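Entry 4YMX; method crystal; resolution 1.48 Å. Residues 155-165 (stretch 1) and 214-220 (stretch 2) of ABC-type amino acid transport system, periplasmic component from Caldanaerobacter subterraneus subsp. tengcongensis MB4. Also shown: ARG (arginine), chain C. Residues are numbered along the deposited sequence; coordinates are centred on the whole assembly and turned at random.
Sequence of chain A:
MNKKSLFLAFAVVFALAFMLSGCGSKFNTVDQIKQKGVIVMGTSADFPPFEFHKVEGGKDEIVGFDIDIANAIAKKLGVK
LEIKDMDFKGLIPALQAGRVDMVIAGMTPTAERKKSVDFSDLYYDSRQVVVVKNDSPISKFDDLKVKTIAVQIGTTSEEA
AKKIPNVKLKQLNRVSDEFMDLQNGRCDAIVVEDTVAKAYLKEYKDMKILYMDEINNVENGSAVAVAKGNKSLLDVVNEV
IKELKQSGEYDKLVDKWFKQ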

ATOM      1  N   THR A 155      -3.565   6.250  -6.390  1.00  4.88           N
ATOM      2  CA  THR A 155      -3.116   6.318  -5.001  1.00  5.14           C
ATOM      3  C   THR A 155      -3.077   7.710  -4.387  1.00  4.78           C
ATOM      4  O   THR A 155      -3.096   8.729  -5.082  1.00  5.55           O
ATOM      5  CB  THR A 155      -1.703   5.714  -4.819  1.00  6.01           C
ATOM      6  OG1 THR A 155      -0.742   6.487  -5.559  1.00  5.28           O
ATOM      7  CG2 THR A 155      -1.669   4.259  -5.267  1.00  6.36           C
ATOM      8  N   THR A 156      -2.966   7.740  -3.064  1.00  6.03           N
ATOM      9  CA  THR A 156      -2.724   8.997  -2.364  1.00  5.37           C
ATOM     10  C   THR A 156      -1.339   9.558  -2.700  1.00  3.86           C
ATOM     11  O   THR A 156      -1.122  10.771  -2.643  1.00  6.33           O
ATOM     12  CB  THR A 156      -2.835   8.822  -0.859  1.00  4.90           C
ATOM     13  OG1 THR A 156      -1.950   7.773  -0.450  1.00  6.05           O
ATOM     14  CG2 THR A 156      -4.269   8.464  -0.477  1.00  7.59           C
ATOM     15  N   SER A 157      -0.403   8.682  -3.050  1.00  3.51           N
ATOM     16  CA  SER A 157       0.923   9.130  -3.486  1.00  3.41           C
ATOM     17  C   SER A 157       0.782   9.955  -4.759  1.00  3.76           C
ATOM     18  O   SER A 157       1.375  11.029  -4.882  1.00  6.16           O
ATOM     19  CB  SER A 157       1.842   7.929  -3.719  1.00  4.66           C
ATOM     20  OG  SER A 157       1.933   7.133  -2.541  1.00  5.68           O
ATOM     21  N   GLU A 158      -0.021   9.465  -5.693  1.00  5.21           N
ATOM     22  CA  GLU A 158      -0.324  10.216  -6.905  1.00  6.17           C
ATOM     23  C   GLU A 158      -1.024  11.543  -6.590  1.00  5.76           C
ATOM     24  O   GLU A 158      -0.681  12.584  -7.153  1.00  6.30           O
ATOM     25  CB  GLU A 158      -1.177   9.357  -7.836  1.00  6.22           C
ATOM     26  CG  GLU A 158      -1.701  10.074  -9.077  1.00  5.75           C
ATOM     27  CD  GLU A 158      -2.490   9.145  -9.955  1.00  9.73           C
ATOM     28  OE1 GLU A 158      -3.495   8.580  -9.464  1.00  8.64           O
ATOM     29  OE2 GLU A 158      -2.098   8.950 -11.125  1.00 12.86           O
ATOM     30  N   GLU A 159      -1.996  11.507  -5.684  1.00  5.61           N
ATOM     31  CA  GLU A 159      -2.671  12.726  -5.233  1.00  7.28           C
ATOM     32  C   GLU A 159      -1.677  13.761  -4.701  1.00  7.73           C
ATOM     33  O   GLU A 159      -1.785  14.961  -4.989  1.00  8.74           O
ATOM     34  CB  GLU A 159      -3.680  12.371  -4.143  1.00  8.57           C
ATOM     35  CG  GLU A 159      -4.460  13.544  -3.606  1.00 14.18           C
ATOM     36  CD  GLU A 159      -5.410  13.144  -2.493  1.00 30.51           C
ATOM     37  OE1 GLU A 159      -5.856  11.973  -2.473  1.00 29.04           O
ATOM     38  OE2 GLU A 159      -5.701  14.001  -1.632  1.00 32.09           O
ATOM     39  N   ALA A 160      -0.701  13.292  -3.928  1.00  5.81           N
ATOM     40  CA  ALA A 160       0.302  14.181  -3.354  1.00  6.65           C
ATOM     41  C   ALA A 160       1.165  14.802  -4.452  1.00  8.24           C
ATOM     42  O   ALA A 160       1.419  16.018  -4.455  1.00  8.28           O
ATOM     43  CB  ALA A 160       1.160  13.424  -2.342  1.00  6.82           C
ATOM     44  N   ALA A 161       1.608  13.976  -5.395  1.00  8.69           N
ATOM     45  CA  ALA A 161       2.487  14.460  -6.459  1.00  6.93           C
ATOM     46  C   ALA A 161       1.795  15.453  -7.383  1.00  8.20           C
ATOM     47  O   ALA A 161       2.444  16.364  -7.912  1.00  9.48           O
ATOM     48  CB  ALA A 161       3.055  13.296  -7.256  1.00  9.03           C
ATOM     49  N   LYS A 162       0.483  15.295  -7.567  1.00  7.24           N
ATOM     50  CA  LYS A 162      -0.269  16.171  -8.472  1.00  9.90           C
ATOM     51  C   LYS A 162      -0.276  17.623  -8.015  1.00 12.18           C
ATOM     52  O   LYS A 162      -0.546  18.525  -8.810  1.00 14.83           O
ATOM     53  CB  LYS A 162      -1.708  15.682  -8.636  1.00 12.75           C
ATOM     54  CG  LYS A 162      -1.871  14.542  -9.610  1.00 12.66           C
ATOM     55  CD  LYS A 162      -3.335  14.112  -9.674  1.00 17.90           C
ATOM     56  CE  LYS A 162      -3.574  13.066 -10.748  1.00 25.90           C
ATOM     57  NZ  LYS A 162      -5.002  12.636 -10.764  1.00 27.45           N
ATOM     58  N   LYS A 163       0.021  17.846  -6.741  1.00 12.15           N
ATOM     59  CA  LYS A 163       0.018  19.195  -6.180  1.00 12.04           C
ATOM     60  C   LYS A 163       1.333  19.942  -6.401  1.00 12.67           C
ATOM     61  O   LYS A 163       1.417  21.147  -6.153  1.00 16.03           O
ATOM     62  CB  LYS A 163      -0.340  19.145  -4.696  1.00 12.17           C
ATOM     63  CG  LYS A 163      -1.773  18.701  -4.464  1.00 13.30           C
ATOM     64  CD  LYS A 163      -2.146  18.715  -2.990  1.00 18.15           C
ATOM     65  CE  LYS A 163      -1.536  17.534  -2.260  1.00 16.14           C
ATOM     66  NZ  LYS A 163      -1.898  17.526  -0.816  1.00 17.17           N
ATOM     67  N   ILE A 164       2.352  19.227  -6.872  1.00  9.34           N
ATOM     68  CA  ILE A 164       3.652  19.834  -7.128  1.00 11.61           C
ATOM     69  C   ILE A 164       3.555  20.739  -8.352  1.00 11.50           C
ATOM     70  O   ILE A 164       3.083  20.311  -9.403  1.00 11.38           O
ATOM     71  CB  ILE A 164       4.724  18.763  -7.362  1.00  8.52           C
ATOM     72  CG1 ILE A 164       4.931  17.930  -6.094  1.00 10.92           C
ATOM     73  CG2 ILE A 164       6.035  19.392  -7.818  1.00 12.25           C
ATOM     74  CD1 ILE A 164       5.621  16.590  -6.340  1.00 16.90           C
ATOM     75  N   PRO A 165       3.975  22.007  -8.216  1.00 14.51           N
ATOM     76  CA  PRO A 165       3.873  22.941  -9.349  1.00  9.34           C
ATOM     77  C   PRO A 165       4.596  22.441 -10.605  1.00 10.45           C
ATOM     78  O   PRO A 165       5.757  22.021 -10.533  1.00 10.12           O
ATOM     79  CB  PRO A 165       4.539  24.215  -8.816  1.00 13.81           C
ATOM     80  CG  PRO A 165       4.340  24.137  -7.327  1.00 15.12           C
ATOM     81  CD  PRO A 165       4.462  22.669  -6.991  1.00 13.98           C
ATOM     82  N   GLU A 214       5.945  18.530   3.359  1.00 11.25           N
ATOM     83  CA  GLU A 214       4.838  18.942   2.517  1.00  8.52           C
ATOM     84  C   GLU A 214       4.280  17.849   1.604  1.00  9.82           C
ATOM     85  O   GLU A 214       3.140  17.944   1.155  1.00 11.91           O
ATOM     86  CB  GLU A 214       5.223  20.180   1.712  1.00 11.59           C
ATOM     87  CG  GLU A 214       5.371  21.427   2.579  1.00 12.92           C
ATOM     88  CD  GLU A 214       5.890  22.609   1.799  1.00 17.31           C
ATOM     89  OE1 GLU A 214       7.123  22.767   1.756  1.00 13.96           O
ATOM     90  OE2 GLU A 214       5.064  23.373   1.233  1.00 21.32           O
ATOM     91  N   ILE A 215       5.058  16.804   1.342  1.00  8.73           N
ATOM     92  CA  ILE A 215       4.560  15.741   0.480  1.00  6.53           C
ATOM     93  C   ILE A 215       3.554  14.869   1.223  1.00  8.81           C
ATOM     94  O   ILE A 215       2.768  14.159   0.605  1.00  8.32           O
ATOM     95  CB  ILE A 215       5.707  14.879  -0.107  1.00  6.99           C
ATOM     96  CG1 ILE A 215       5.233  14.103  -1.341  1.00  7.19           C
ATOM     97  CG2 ILE A 215       6.248  13.916   0.939  1.00  7.95           C
ATOM     98  CD1 ILE A 215       4.999  14.971  -2.565  1.00  9.10           C
ATOM     99  N   ASN A 216       3.564  14.948   2.549  1.00  9.26           N
ATOM    100  CA  ASN A 216       2.699  14.106   3.371  1.00  7.27           C
ATOM    101  C   ASN A 216       1.338  14.745   3.684  1.00  9.88           C
ATOM    102  O   ASN A 216       0.600  14.263   4.550  1.00 11.22           O
ATOM    103  CB  ASN A 216       3.430  13.717   4.661  1.00  6.36           C
ATOM    104  CG  ASN A 216       2.787  12.539   5.372  1.00  8.05           C
ATOM    105  OD1 ASN A 216       2.366  11.565   4.738  1.00  8.46           O
ATOM    106  ND2 ASN A 216       2.679  12.640   6.701  1.00  9.43           N
ATOM    107  N   ASN A 217       0.985  15.802   2.960  1.00  8.70           N
ATOM    108  CA  ASN A 217      -0.285  16.497   3.200  1.00 10.36           C
ATOM    109  C   ASN A 217      -1.473  15.824   2.511  1.00 11.40           C
ATOM    110  O   ASN A 217      -2.244  16.456   1.780  1.00 10.85           O
ATOM    111  CB  ASN A 217      -0.194  17.977   2.808  1.00  9.26           C
ATOM    112  CG  ASN A 217       0.729  18.770   3.713  1.00 12.29           C
ATOM    113  OD1 ASN A 217       1.123  18.314   4.788  1.00 15.35           O
ATOM    114  ND2 ASN A 217       1.067  19.976   3.281  1.00 14.46           N
ATOM    115  N   VAL A 218      -1.588  14.515   2.718  1.00  9.03           N
ATOM    116  CA  VAL A 218      -2.718  13.732   2.228  1.00  9.82           C
ATOM    117  C   VAL A 218      -3.223  12.894   3.387  1.00  7.93           C
ATOM    118  O   VAL A 218      -2.578  12.832   4.439  1.00  9.34           O
ATOM    119  CB  VAL A 218      -2.316  12.799   1.064  1.00  7.84           C
ATOM    120  CG1 VAL A 218      -2.020  13.608  -0.179  1.00 10.38           C
ATOM    121  CG2 VAL A 218      -1.107  11.947   1.465  1.00  9.95           C
ATOM    122  N   GLU A 219      -4.373  12.256   3.206  1.00  8.92           N
ATOM    123  CA  GLU A 219      -4.897  11.344   4.214  1.00  9.84           C
ATOM    124  C   GLU A 219      -3.932  10.170   4.392  1.00  9.56           C
ATOM    125  O   GLU A 219      -3.311   9.711   3.424  1.00  8.97           O
ATOM    126  CB  GLU A 219      -6.313  10.878   3.837  1.00 10.20           C
ATOM    127  CG  GLU A 219      -7.347  12.010   3.905  1.00  9.70           C
ATOM    128  CD  GLU A 219      -8.548  11.814   3.000  1.00 14.65           C
ATOM    129  OE1 GLU A 219      -9.670  11.640   3.531  1.00 15.47           O
ATOM    130  OE2 GLU A 219      -8.382  11.866   1.762  1.00 13.70           O
ATOM    131  N   ASN A 220      -3.782   9.713   5.633  1.00  8.77           N
ATOM    132  CA  ASN A 220      -2.813   8.674   5.963  1.00  6.50           C
ATOM    133  C   ASN A 220      -3.475   7.451   6.580  1.00  8.63           C
ATOM    134  O   ASN A 220      -4.665   7.469   6.914  1.00 11.77           O
ATOM    135  CB  ASN A 220      -1.738   9.203   6.927  1.00  8.73           C
ATOM    136  CG  ASN A 220      -1.110  10.515   6.464  1.00 13.54           C
ATOM    137  OD1 ASN A 220      -1.299  11.559   7.101  1.00 17.30           O
ATOM    138  ND2 ASN A 220      -0.353  10.469   5.363  1.00 12.20           N
TER
HETATM  139  N   ARG C 301      -1.693   4.066   0.780  1.00  6.13           N
HETATM  140  CA  ARG C 301      -1.764   4.496  -0.641  1.00  5.86           C
HETATM  141  C   ARG C 301      -3.204   4.539  -1.118  1.00 10.50           C
HETATM  142  O   ARG C 301      -4.113   4.106  -0.412  1.00  8.21           O
HETATM  143  CB  ARG C 301      -0.951   3.547  -1.523  1.00  6.19           C
HETATM  144  CG  ARG C 301      -1.340   2.089  -1.383  1.00  4.93           C
HETATM  145  CD  ARG C 301      -0.704   1.232  -2.467  1.00  3.73           C
HETATM  146  NE  ARG C 301      -0.806  -0.183  -2.144  1.00  3.96           N
HETATM  147  CZ  ARG C 301      -0.336  -1.164  -2.904  1.00  5.34           C
HETATM  148  NH1 ARG C 301       0.272  -0.902  -4.049  1.00  4.97           N
HETATM  149  NH2 ARG C 301      -0.483  -2.416  -2.514  1.00  4.71           N
HETATM  150  OXT ARG C 301      -3.483   5.010  -2.220  1.00  7.58           O
HETATM  151  O   HOH W   1      -2.013   7.696   2.289  1.00  8.70           O
HETATM  152  O   HOH W   2      -6.132  12.533   0.867  1.00 15.00           O
HETATM  153  O   HOH W   3       2.312  17.310  -2.111  1.00 13.18           O
HETATM  154  O   HOH W   4       0.642  16.052  -0.159  1.00 12.24           O

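A short helix and a segment that leaves a 3-10 turn for a loop can be joined with scarcely any direct polar contact between them, provided that small apolar groups do the packing and water does the bridging. The contact between residues 155-165 and 214-220, which buries 359 Å² counting both sides, illustrates the principle.

The apolar part is built around Ala-160 and Val-218. Ala-160 CB points toward the second stretch, and its small side chain lets the backbones approach closely: Ala-160 CA lies 5.9 Å from Ile-215 CA, and Ala-160 CB comes within 3.4 Å of Ile-215 O. The same methyl lies 3.9 Å from Val-218 CG1 and 4.1 Å from Ile-215 CD1, so it touches both branched residues of the second stretch. Val-218 has the largest area covered by the other stretch. With chi1 in the m well, it directs CG1 at the helix, where that methyl also sits 3.9 Å from the carbonyl oxygen Thr-156 O, an atom already engaged by Ala-160 N within the helix. Ile-215 departs sideways from its CA, yet its t, p conformation brings CD1 back to the interface. There it meets Ile-164 CD1 at 4.2 Å, extending the apolar patch past the helix into the turn that spans Ala-161 to Ile-164.

Water supplies the polar links. Water 1 donates to Glu-219 O at 2.7 Å and is hydrogen-bonded to Thr-156 OG1, also at 2.7 Å; the threonine thus offers a hydroxyl for this bridge, while its CG2 lies 4.2 Å from Glu-219 O. Water 2 accepts from Glu-219 N at 2.9 Å and donates to two carboxylate oxygens, Glu-159 OE2 at 2.9 Å and Glu-219 OE2 at 2.5 Å. Two acidic side chains can therefore share this site, with a water supplying the protons between them. The extended t, t start of the Glu-159 side chain carries its carboxylate out to this exposed margin.

Lys-163 serves another exposed margin. Its long side chain reaches toward the second stretch, placing NZ 2.8 Å from Asn-217 O, while water 4 accepts from NZ at 3.0 Å and may donate, weakly at best, to Ile-215 O at 2.9 Å. A flexible cationic chain is well suited to reaching backbone carbonyls, directly or through water.

The helix start is also fixed within its own stretch and by the ligand. Thr-155 OG1 caps it by accepting from Glu-158 N at 3.1 Å, and Thr-156 N donates to the bound arginine's OXT at 2.9 Å. Thr-156 thus contacts both the ligand, through N, and the second stretch, through its carbonyl oxygen and side chain.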